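Local atomic coordinates of myosin-17 (Arabidopsis thaliana, PDB entry 7KFL), a protein that is a plant class XI myosin, an actin-based motor whose globular tail probably recognises the cargo it moves. Residues Ile65-Leu78 with Phe162-Leu174. Sequence-based numbering, arbitrary orientation.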
loop_
_atom_site.group_PDB
_atom_site.type_symbol
_atom_site.label_atom_id
_atom_site.label_comp_id
_atom_site.label_asym_id
_atom_site.label_seq_id
_atom_site.Cartn_x
_atom_site.Cartn_y
_atom_site.Cartn_z
ATOM N N ILE A 65 -18.322 2.159 -4.840
ATOM C CA ILE A 65 -17.243 1.867 -3.845
ATOM C C ILE A 65 -17.722 2.196 -2.424
ATOM O O ILE A 65 -17.165 1.604 -1.481
ATOM C CB ILE A 65 -15.931 2.606 -4.187
ATOM C CG1 ILE A 65 -16.031 4.119 -3.956
ATOM C CG2 ILE A 65 -15.480 2.261 -5.599
ATOM C CD1 ILE A 65 -14.763 4.883 -4.273
ATOM N N GLU A 66 -18.706 3.088 -2.269
ATOM C CA GLU A 66 -19.132 3.628 -0.948
ATOM C C GLU A 66 -20.245 2.740 -0.367
ATOM O O GLU A 66 -21.288 3.281 0.045
ATOM C CB GLU A 66 -19.538 5.099 -1.098
ATOM C CG GLU A 66 -19.155 5.963 0.094
ATOM C CD GLU A 66 -17.666 6.012 0.407
ATOM O OE1 GLU A 66 -17.285 5.598 1.523
ATOM O OE2 GLU A 66 -16.888 6.468 -0.463
ATOM N N VAL A 67 -20.002 1.426 -0.308
ATOM C CA VAL A 67 -20.930 0.393 0.249
ATOM C C VAL A 67 -20.144 -0.477 1.230
ATOM O O VAL A 67 -18.915 -0.502 1.185
ATOM C CB VAL A 67 -21.580 -0.451 -0.869
ATOM C CG1 VAL A 67 -22.656 0.328 -1.609
ATOM C CG2 VAL A 67 -20.555 -1.009 -1.845
ATOM N N PRO A 68 -20.812 -1.215 2.147
ATOM C CA PRO A 68 -20.110 -2.062 3.113
ATOM C C PRO A 68 -19.514 -3.317 2.458
ATOM O O PRO A 68 -20.167 -3.897 1.606
ATOM C CB PRO A 68 -21.213 -2.441 4.111
ATOM C CG PRO A 68 -22.467 -2.448 3.264
ATOM C CD PRO A 68 -22.276 -1.294 2.300
ATOM N N ASP A 69 -18.308 -3.708 2.881
ATOM C CA ASP A 69 -17.522 -4.818 2.278
ATOM C C ASP A 69 -17.347 -4.508 0.787
ATOM O O ASP A 69 -17.984 -5.179 -0.049
ATOM C CB ASP A 69 -18.184 -6.174 2.543
ATOM C CG ASP A 69 -17.227 -7.354 2.459
ATOM O OD1 ASP A 69 -16.130 -7.189 1.876
ATOM O OD2 ASP A 69 -17.582 -8.427 2.984
ATOM N N ASN A 70 -16.506 -3.513 0.492
ATOM C CA ASN A 70 -16.344 -2.890 -0.850
ATOM C C ASN A 70 -15.044 -3.375 -1.504
ATOM O O ASN A 70 -14.594 -2.718 -2.457
ATOM C CB ASN A 70 -16.369 -1.359 -0.753
ATOM C CG ASN A 70 -15.455 -0.803 0.322
ATOM O OD1 ASN A 70 -14.777 -1.553 1.022
ATOM N ND2 ASN A 70 -15.428 0.512 0.463
ATOM N N ASN A 71 -14.474 -4.489 -1.036
ATOM C CA ASN A 71 -13.126 -4.957 -1.459
ATOM C C ASN A 71 -13.153 -5.359 -2.938
ATOM O O ASN A 71 -12.226 -4.958 -3.672
ATOM C CB ASN A 71 -12.608 -6.091 -0.569
ATOM C CG ASN A 71 -11.795 -5.583 0.602
ATOM O OD1 ASN A 71 -11.031 -4.631 0.465
ATOM N ND2 ASN A 71 -11.941 -6.215 1.754
ATOM N N GLU A 72 -14.173 -6.114 -3.353
ATOM C CA GLU A 72 -14.315 -6.638 -4.738
ATOM C C GLU A 72 -14.565 -5.470 -5.699
ATOM O O GLU A 72 -13.889 -5.415 -6.745
ATOM C CB GLU A 72 -15.441 -7.669 -4.811
ATOM C CG GLU A 72 -15.187 -8.907 -3.967
ATOM C CD GLU A 72 -16.227 -10.003 -4.123
ATOM O OE1 GLU A 72 -16.653 -10.256 -5.273
ATOM O OE2 GLU A 72 -16.615 -10.603 -3.095
ATOM N N VAL A 73 -15.488 -4.571 -5.345
ATOM C CA VAL A 73 -15.879 -3.387 -6.170
ATOM C C VAL A 73 -14.718 -2.379 -6.215
ATOM O O VAL A 73 -14.590 -1.690 -7.251
ATOM C CB VAL A 73 -17.188 -2.746 -5.661
ATOM C CG1 VAL A 73 -17.044 -2.140 -4.274
ATOM C CG2 VAL A 73 -17.729 -1.713 -6.636
ATOM N N LEU A 74 -13.904 -2.297 -5.154
ATOM C CA LEU A 74 -12.718 -1.396 -5.080
ATOM C C LEU A 74 -11.608 -1.913 -5.999
ATOM O O LEU A 74 -11.056 -1.103 -6.765
ATOM C CB LEU A 74 -12.216 -1.294 -3.637
ATOM C CG LEU A 74 -12.917 -0.254 -2.764
ATOM C CD1 LEU A 74 -12.590 -0.480 -1.297
ATOM C CD2 LEU A 74 -12.537 1.158 -3.184
ATOM N N ALA A 75 -11.276 -3.202 -5.904
ATOM C CA ALA A 75 -10.253 -3.876 -6.742
ATOM C C ALA A 75 -10.642 -3.745 -8.219
ATOM O O ALA A 75 -9.747 -3.477 -9.053
ATOM C CB ALA A 75 -10.115 -5.321 -6.326
ATOM N N TYR A 76 -11.937 -3.910 -8.514
ATOM C CA TYR A 76 -12.539 -3.789 -9.867
ATOM C C TYR A 76 -12.299 -2.379 -10.414
ATOM O O TYR A 76 -11.768 -2.246 -11.534
ATOM C CB TYR A 76 -14.037 -4.106 -9.824
ATOM C CG TYR A 76 -14.719 -4.053 -11.168
ATOM C CD1 TYR A 76 -14.523 -5.054 -12.108
ATOM C CD2 TYR A 76 -15.553 -3.000 -11.509
ATOM C CE1 TYR A 76 -15.139 -5.012 -13.349
ATOM C CE2 TYR A 76 -16.177 -2.942 -12.746
ATOM C CZ TYR A 76 -15.969 -3.952 -13.670
ATOM O OH TYR A 76 -16.579 -3.902 -14.891
ATOM N N TRP A 77 -12.670 -1.359 -9.634
ATOM C CA TRP A 77 -12.636 0.069 -10.057
ATOM C C TRP A 77 -11.213 0.635 -9.977
ATOM O O TRP A 77 -10.964 1.655 -10.644
ATOM C CB TRP A 77 -13.643 0.905 -9.257
ATOM C CG TRP A 77 -15.026 0.807 -9.817
ATOM C CD1 TRP A 77 -16.151 0.365 -9.185
ATOM C CD2 TRP A 77 -15.420 1.121 -11.164
ATOM N NE1 TRP A 77 -17.222 0.404 -10.037
ATOM C CE2 TRP A 77 -16.803 0.862 -11.259
ATOM C CE3 TRP A 77 -14.743 1.602 -12.290
ATOM C CZ2 TRP A 77 -17.516 1.072 -12.438
ATOM C CZ3 TRP A 77 -15.449 1.814 -13.454
ATOM C CH2 TRP A 77 -16.816 1.551 -13.524
ATOM N N LEU A 78 -10.313 0.005 -9.220
ATOM C CA LEU A 78 -8.866 0.345 -9.259
ATOM C C LEU A 78 -8.313 -0.013 -10.643
ATOM O O LEU A 78 -7.709 0.868 -11.286
ATOM C CB LEU A 78 -8.109 -0.407 -8.161
ATOM C CG LEU A 78 -6.607 -0.124 -8.119
ATOM C CD1 LEU A 78 -6.327 1.176 -7.385
ATOM C CD2 LEU A 78 -5.849 -1.275 -7.480
ATOM N N PHE A 162 -10.109 9.867 -7.672
ATOM C CA PHE A 162 -10.877 8.646 -7.307
ATOM C C PHE A 162 -9.960 7.415 -7.319
ATOM O O PHE A 162 -10.157 6.538 -6.460
ATOM C CB PHE A 162 -12.120 8.495 -8.186
ATOM C CG PHE A 162 -13.368 8.993 -7.504
ATOM C CD1 PHE A 162 -13.729 10.330 -7.564
ATOM C CD2 PHE A 162 -14.149 8.134 -6.747
ATOM C CE1 PHE A 162 -14.863 10.791 -6.912
ATOM C CE2 PHE A 162 -15.284 8.594 -6.098
ATOM C CZ PHE A 162 -15.638 9.923 -6.178
ATOM N N LEU A 163 -8.988 7.349 -8.234
ATOM C CA LEU A 163 -7.954 6.278 -8.242
ATOM C C LEU A 163 -7.180 6.315 -6.919
ATOM O O LEU A 163 -6.975 5.241 -6.320
ATOM C CB LEU A 163 -7.010 6.466 -9.434
ATOM C CG LEU A 163 -5.830 5.495 -9.494
ATOM C CD1 LEU A 163 -6.309 4.054 -9.528
ATOM C CD2 LEU A 163 -4.943 5.781 -10.694
ATOM N N GLU A 164 -6.767 7.508 -6.489
ATOM C CA GLU A 164 -6.009 7.734 -5.230
ATOM C C GLU A 164 -6.882 7.335 -4.035
ATOM O O GLU A 164 -6.356 6.671 -3.127
ATOM C CB GLU A 164 -5.543 9.188 -5.153
ATOM C CG GLU A 164 -4.422 9.500 -6.132
ATOM C CD GLU A 164 -4.118 10.973 -6.342
ATOM O OE1 GLU A 164 -4.717 11.812 -5.639
ATOM O OE2 GLU A 164 -3.281 11.276 -7.217
ATOM N N LYS A 165 -8.166 7.705 -4.050
ATOM C CA LYS A 165 -9.149 7.369 -2.984
ATOM C C LYS A 165 -9.337 5.849 -2.908
ATOM O O LYS A 165 -9.292 5.298 -1.789
ATOM C CB LYS A 165 -10.491 8.054 -3.251
ATOM C CG LYS A 165 -11.611 7.685 -2.288
ATOM C CD LYS A 165 -12.805 8.607 -2.388
ATOM C CE LYS A 165 -14.019 8.091 -1.645
ATOM N NZ LYS A 165 -13.816 8.110 -0.178
ATOM N N ILE A 166 -9.559 5.206 -4.057
ATOM C CA ILE A 166 -9.783 3.734 -4.165
ATOM C C ILE A 166 -8.523 3.012 -3.668
ATOM O O ILE A 166 -8.648 2.186 -2.745
ATOM C CB ILE A 166 -10.189 3.343 -5.603
ATOM C CG1 ILE A 166 -11.620 3.795 -5.909
ATOM C CG2 ILE A 166 -10.013 1.851 -5.844
ATOM C CD1 ILE A 166 -11.941 3.886 -7.384
ATOM N N TYR A 167 -7.353 3.336 -4.232
ATOM C CA TYR A 167 -6.030 2.816 -3.790
ATOM C C TYR A 167 -5.919 2.927 -2.265
ATOM O O TYR A 167 -5.541 1.937 -1.613
ATOM C CB TYR A 167 -4.881 3.586 -4.444
ATOM C CG TYR A 167 -3.528 3.292 -3.849
ATOM C CD1 TYR A 167 -3.058 3.996 -2.751
ATOM C CD2 TYR A 167 -2.718 2.300 -4.374
ATOM C CE1 TYR A 167 -1.817 3.727 -2.196
ATOM C CE2 TYR A 167 -1.471 2.022 -3.835
ATOM C CZ TYR A 167 -1.020 2.736 -2.740
ATOM O OH TYR A 167 0.203 2.452 -2.205
ATOM N N GLY A 168 -6.223 4.113 -1.730
ATOM C CA GLY A 168 -6.167 4.423 -0.290
ATOM C C GLY A 168 -7.079 3.524 0.527
ATOM O O GLY A 168 -6.657 3.112 1.619
ATOM N N MET A 169 -8.280 3.226 0.017
ATOM C CA MET A 169 -9.331 2.445 0.733
ATOM C C MET A 169 -8.952 0.959 0.776
ATOM O O MET A 169 -9.142 0.342 1.841
ATOM C CB MET A 169 -10.699 2.614 0.065
ATOM C CG MET A 169 -11.391 3.903 0.464
ATOM S SD MET A 169 -12.602 4.455 -0.758
ATOM C CE MET A 169 -14.032 3.493 -0.265
ATOM N N ILE A 170 -8.444 0.408 -0.332
ATOM C CA ILE A 170 -7.922 -0.991 -0.401
ATOM C C ILE A 170 -6.819 -1.138 0.656
ATOM O O ILE A 170 -6.933 -2.041 1.512
ATOM C CB ILE A 170 -7.426 -1.345 -1.821
ATOM C CG1 ILE A 170 -8.591 -1.478 -2.806
ATOM C CG2 ILE A 170 -6.568 -2.603 -1.806
ATOM C CD1 ILE A 170 -8.174 -1.551 -4.264
ATOM N N ARG A 171 -5.806 -0.270 0.597
ATOM C CA ARG A 171 -4.637 -0.266 1.519
ATOM C C ARG A 171 -5.118 -0.150 2.970
ATOM O O ARG A 171 -4.672 -0.958 3.801
ATOM C CB ARG A 171 -3.686 0.883 1.165
ATOM C CG ARG A 171 -2.538 1.080 2.146
ATOM C CD ARG A 171 -1.893 2.440 1.975
ATOM N NE ARG A 171 -2.796 3.517 2.361
ATOM C CZ ARG A 171 -2.604 4.806 2.104
ATOM N NH1 ARG A 171 -1.525 5.210 1.452
ATOM N NH2 ARG A 171 -3.499 5.691 2.504
ATOM N N ASP A 172 -5.983 0.822 3.264
ATOM C CA ASP A 172 -6.463 1.117 4.642
ATOM C C ASP A 172 -7.346 -0.045 5.129
ATOM O O ASP A 172 -7.224 -0.404 6.314
ATOM C CB ASP A 172 -7.130 2.500 4.708
ATOM C CG ASP A 172 -6.160 3.673 4.578
ATOM O OD1 ASP A 172 -4.928 3.437 4.567
ATOM O OD2 ASP A 172 -6.640 4.824 4.483
ATOM N N ASN A 173 -8.168 -0.639 4.255
ATOM C CA ASN A 173 -9.002 -1.835 4.572
ATOM C C ASN A 173 -8.105 -3.000 5.016
ATOM O O ASN A 173 -8.471 -3.689 5.992
ATOM C CB ASN A 173 -9.870 -2.283 3.391
ATOM C CG ASN A 173 -11.127 -1.460 3.206
ATOM O OD1 ASN A 173 -11.395 -0.533 3.968
ATOM N ND2 ASN A 173 -11.905 -1.788 2.187
ATOM N N LEU A 174 -6.987 -3.215 4.313
ATOM C CA LEU A 174 -5.985 -4.271 4.625
ATOM C C LEU A 174 -5.304 -3.949 5.963
ATOM O O LEU A 174 -5.142 -4.887 6.768
ATOM C CB LEU A 174 -4.979 -4.367 3.472
ATOM C CG LEU A 174 -3.829 -5.360 3.643
ATOM C CD1 LEU A 174 -4.317 -6.713 4.134
ATOM C CD2 LEU A 174 -3.068 -5.521 2.337
#
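Leu74 and Ile166 lie at the middle of the contact, where helix 71-78 crosses helix 162-174 at 140°, roughly antiparallel, the two axes coming within 9.4 Å of each other. The packing is knobs-into-holes in both directions. Leu74 drops between Ile166, Met169, Ile170 and Asn173: its CD2 rests on Ile166 CG2 at 3.7 Å, while CD1 lies by Met169 CB and the amide nitrogen of Asn173. Ile166 answers by entering a hole formed by Ile65, Leu74, Trp77 and Leu78. One turn on, CG of Leu78 lies opposite its backbone N, turning the side chain toward helix 162-174; CD1 meets Leu163 CD1 at 3.6 Å and CD2 lies on Ile170 CD1.

This is helix-on-helix packing within the mainly helical globular tail: the start of helix 71-89 and the loop leading into it lie against the long helix 150-186, and Leu238 of helix 236-260 also touches Leu78. At the end of helix 53-65, Ile65 pushes CD1 to within 3.7 Å of Ile166 CG1 and reaches the edge of the Phe162 ring.

Asn70 ties the loop together. Its ND2 donates to Ile65 O at 2.8 Å, practically in the plane of its own amide, and Met169 CE sits beside that nitrogen; its OD1 accepts from Asn173 ND2 at 3.1 Å, a bent bond (139° at the hydrogen) with the two amide planes 37° apart. Asn173 ND2 also makes a weak bond to Asn71 OD1. An alanine in place of Asn70 would probably leave Ile65 O without this donor and Asn173 with just the weak bond to Asn71 across the contact. At the exposed margin, Glu66 OE2 and Lys165 NZ form a long salt bridge of 3.5 Å.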